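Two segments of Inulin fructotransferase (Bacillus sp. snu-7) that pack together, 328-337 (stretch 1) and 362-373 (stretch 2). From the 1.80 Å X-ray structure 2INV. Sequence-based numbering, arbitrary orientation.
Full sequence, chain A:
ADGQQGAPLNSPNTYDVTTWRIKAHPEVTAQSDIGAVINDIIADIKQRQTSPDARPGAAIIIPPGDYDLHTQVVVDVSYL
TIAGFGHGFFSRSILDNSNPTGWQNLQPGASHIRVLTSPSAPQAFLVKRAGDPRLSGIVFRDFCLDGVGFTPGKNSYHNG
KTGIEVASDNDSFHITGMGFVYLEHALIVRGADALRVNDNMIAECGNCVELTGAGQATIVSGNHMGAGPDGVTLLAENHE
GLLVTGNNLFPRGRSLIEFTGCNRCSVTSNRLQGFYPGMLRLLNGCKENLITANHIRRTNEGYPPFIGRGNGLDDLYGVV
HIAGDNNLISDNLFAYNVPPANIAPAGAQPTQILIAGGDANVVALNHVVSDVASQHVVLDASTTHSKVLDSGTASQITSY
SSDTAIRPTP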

# COMPACT_ATOMS: atom_id res chain seq x y z
N LEU A 328 3.84 -3.00 22.25
CA LEU A 328 5.00 -2.14 22.01
C LEU A 328 4.62 -0.86 21.27
O LEU A 328 4.43 -0.88 20.04
CB LEU A 328 6.07 -2.88 21.21
CG LEU A 328 7.28 -2.03 20.77
CD1 LEU A 328 8.04 -1.54 21.99
CD2 LEU A 328 8.19 -2.85 19.87
N ILE A 329 4.52 0.23 22.01
CA ILE A 329 4.19 1.53 21.44
C ILE A 329 5.51 2.28 21.29
O ILE A 329 6.05 2.79 22.28
CB ILE A 329 3.24 2.32 22.37
CG1 ILE A 329 2.02 1.47 22.70
CG2 ILE A 329 2.81 3.61 21.70
CD1 ILE A 329 2.19 0.59 23.93
N SER A 330 6.03 2.34 20.06
CA SER A 330 7.30 3.00 19.84
C SER A 330 7.42 3.74 18.52
O SER A 330 6.56 3.63 17.65
CB SER A 330 8.42 1.96 19.93
OG SER A 330 8.19 0.93 18.97
N ASP A 331 8.51 4.48 18.39
CA ASP A 331 8.81 5.24 17.19
C ASP A 331 7.60 5.99 16.64
O ASP A 331 7.34 5.97 15.44
CB ASP A 331 9.37 4.29 16.14
CG ASP A 331 9.96 5.01 14.96
OD1 ASP A 331 10.65 6.03 15.18
OD2 ASP A 331 9.76 4.56 13.82
N ASN A 332 6.86 6.65 17.53
CA ASN A 332 5.67 7.43 17.16
C ASN A 332 5.94 8.91 17.43
O ASN A 332 6.71 9.25 18.33
CB ASN A 332 4.46 7.00 18.00
CG ASN A 332 4.04 5.56 17.73
OD1 ASN A 332 3.72 5.19 16.60
ND2 ASN A 332 4.03 4.74 18.78
N LEU A 333 5.31 9.80 16.65
CA LEU A 333 5.49 11.23 16.86
C LEU A 333 4.15 11.84 17.28
O LEU A 333 3.18 11.82 16.52
CB LEU A 333 6.00 11.92 15.58
CG LEU A 333 6.60 13.33 15.74
CD1 LEU A 333 7.20 13.79 14.42
CD2 LEU A 333 5.56 14.32 16.23
N PHE A 334 4.11 12.38 18.50
CA PHE A 334 2.89 12.99 19.03
C PHE A 334 2.93 14.52 18.95
O PHE A 334 3.79 15.16 19.56
CB PHE A 334 2.67 12.60 20.50
CG PHE A 334 2.42 11.13 20.72
CD1 PHE A 334 3.46 10.22 20.65
CD2 PHE A 334 1.15 10.67 21.03
CE1 PHE A 334 3.25 8.86 20.88
CE2 PHE A 334 0.91 9.32 21.26
CZ PHE A 334 1.96 8.42 21.19
N ALA A 335 2.00 15.09 18.20
CA ALA A 335 1.90 16.55 18.05
C ALA A 335 0.57 16.95 18.68
O ALA A 335 -0.49 16.75 18.10
CB ALA A 335 1.93 16.93 16.58
N TYR A 336 0.65 17.53 19.87
CA TYR A 336 -0.54 17.93 20.60
C TYR A 336 -0.68 19.45 20.75
O TYR A 336 0.15 20.11 21.38
CB TYR A 336 -0.53 17.23 21.96
CG TYR A 336 -1.70 17.51 22.86
CD1 TYR A 336 -1.82 18.73 23.52
CD2 TYR A 336 -2.68 16.55 23.07
CE1 TYR A 336 -2.89 18.99 24.38
CE2 TYR A 336 -3.75 16.79 23.93
CZ TYR A 336 -3.85 18.01 24.58
OH TYR A 336 -4.90 18.26 25.43
N ASN A 337 -1.74 19.99 20.15
CA ASN A 337 -2.01 21.43 20.20
C ASN A 337 -3.47 21.64 20.60
O ASN A 337 -4.39 21.53 19.77
CB ASN A 337 -1.77 22.06 18.83
CG ASN A 337 -1.73 23.57 18.90
OD1 ASN A 337 -1.57 24.23 17.88
ND2 ASN A 337 -1.83 24.11 20.10
N VAL A 362 5.69 -1.98 26.74
CA VAL A 362 6.94 -1.27 26.47
C VAL A 362 6.69 -0.02 25.64
O VAL A 362 6.06 -0.08 24.58
CB VAL A 362 7.91 -2.20 25.72
CG1 VAL A 362 9.19 -1.47 25.39
CG2 VAL A 362 8.20 -3.43 26.58
N VAL A 363 7.17 1.11 26.15
CA VAL A 363 7.00 2.38 25.47
C VAL A 363 8.38 3.01 25.24
O VAL A 363 9.00 3.51 26.17
CB VAL A 363 6.12 3.31 26.32
CG1 VAL A 363 6.00 4.67 25.66
CG2 VAL A 363 4.74 2.68 26.50
N ALA A 364 8.83 2.97 23.99
CA ALA A 364 10.14 3.51 23.64
C ALA A 364 10.15 4.42 22.41
O ALA A 364 9.36 4.25 21.48
CB ALA A 364 11.13 2.37 23.45
N LEU A 365 11.09 5.37 22.42
CA LEU A 365 11.28 6.34 21.35
C LEU A 365 10.00 6.93 20.79
O LEU A 365 9.59 6.64 19.66
CB LEU A 365 12.10 5.71 20.21
CG LEU A 365 12.61 6.71 19.17
CD1 LEU A 365 13.42 7.80 19.87
CD2 LEU A 365 13.45 6.00 18.14
N ASN A 366 9.37 7.78 21.60
CA ASN A 366 8.14 8.47 21.23
C ASN A 366 8.38 9.95 21.48
O ASN A 366 8.56 10.38 22.63
CB ASN A 366 6.97 7.97 22.09
CG ASN A 366 6.55 6.56 21.74
OD1 ASN A 366 5.91 6.33 20.71
ND2 ASN A 366 6.91 5.60 22.58
N HIS A 367 8.38 10.73 20.40
CA HIS A 367 8.61 12.16 20.50
C HIS A 367 7.31 12.93 20.69
O HIS A 367 6.39 12.84 19.87
CB HIS A 367 9.33 12.67 19.25
CG HIS A 367 9.72 14.11 19.32
ND1 HIS A 367 9.54 14.98 18.27
CD2 HIS A 367 10.29 14.83 20.31
CE1 HIS A 367 9.99 16.18 18.60
NE2 HIS A 367 10.45 16.11 19.84
N VAL A 368 7.24 13.70 21.77
CA VAL A 368 6.07 14.49 22.08
C VAL A 368 6.33 15.98 21.88
O VAL A 368 7.38 16.49 22.27
CB VAL A 368 5.60 14.27 23.53
CG1 VAL A 368 4.45 15.23 23.85
CG2 VAL A 368 5.17 12.83 23.73
N VAL A 369 5.37 16.65 21.27
CA VAL A 369 5.44 18.07 21.02
C VAL A 369 4.10 18.60 21.45
O VAL A 369 3.07 18.16 20.95
CB VAL A 369 5.62 18.39 19.53
CG1 VAL A 369 5.82 19.89 19.34
CG2 VAL A 369 6.79 17.61 18.96
N SER A 370 4.09 19.54 22.38
CA SER A 370 2.83 20.08 22.81
C SER A 370 2.98 21.49 23.31
O SER A 370 4.03 21.89 23.82
CB SER A 370 2.18 19.19 23.88
OG SER A 370 2.94 19.18 25.06
N ASP A 371 1.90 22.25 23.14
CA ASP A 371 1.85 23.64 23.54
C ASP A 371 1.74 23.79 25.05
O ASP A 371 1.91 24.90 25.58
CB ASP A 371 0.65 24.31 22.86
CG ASP A 371 -0.67 23.69 23.30
OD1 ASP A 371 -1.68 24.43 23.41
OD2 ASP A 371 -0.70 22.47 23.53
N VAL A 372 1.48 22.69 25.74
CA VAL A 372 1.34 22.74 27.18
C VAL A 372 2.13 21.65 27.87
O VAL A 372 2.53 20.67 27.25
CB VAL A 372 -0.14 22.60 27.58
CG1 VAL A 372 -0.96 23.72 26.99
CG2 VAL A 372 -0.68 21.25 27.12
N ALA A 373 2.36 21.85 29.16
CA ALA A 373 3.07 20.86 29.95
C ALA A 373 2.21 19.62 29.79
O ALA A 373 0.99 19.67 29.96
CB ALA A 373 3.13 21.28 31.41

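How does stretch 2 first engage its neighbour? Val 362 pairs with Leu 328 in parallel register, their strand axes only 10° apart. Val 362 O accepts a hydrogen bond from Ile 329 N at 3.0 Å, and Val 362 CG1 meets Leu 328 CD1 at 3.6 Å. Val 363 turns its side chain to the other face, alongside Ile 329, with Val 363 CG2 4.2 Å from Ile 329 CD1. Ala 364 N then bonds back to Ile 329 O at 3.3 Å, the alternation expected of parallel strands.

What holds the contact together where both chains turn a corner? The bends at Leu 365 and Asp 331 lie side by side, so the register survives. Ala 364 O accepts from Asp 331 N at 3.2 Å, while the backbone bond from Asn 332 N to Leu 365 O, at 3.5 Å, is weak. The Asn 366 side chain supplements it: Asn 366 ND2 donates to Ile 329 O at 3.0 Å, and Asn 366 OD1 accepts from Asn 332 ND2 at 3.1 Å. One amide thus reaches residues before and after the corner.

How does the ladder resume beyond it? His 367 and Val 369 each bond across with both N and O. His 367 N donates to Asn 332 O at 3.0 Å, and His 367 O accepts from Phe 334 N at 2.7 Å; Val 369 N donates to Phe 334 O at 2.8 Å, and Val 369 O accepts from Tyr 336 N at 2.7 Å. Between them, Val 368 points its side chain to the other face and packs CG2 4.1 Å from Phe 334 CB.

Where does the pairing finish? Ser 370 CB lies 3.9 Å from Tyr 336 CB, while Ser 370 OG donates to Val 372 O at 2.7 Å. Asp 371 N donates to Tyr 336 O at 3.3 Å, and its OD2 sits at the edge of the tyrosine ring.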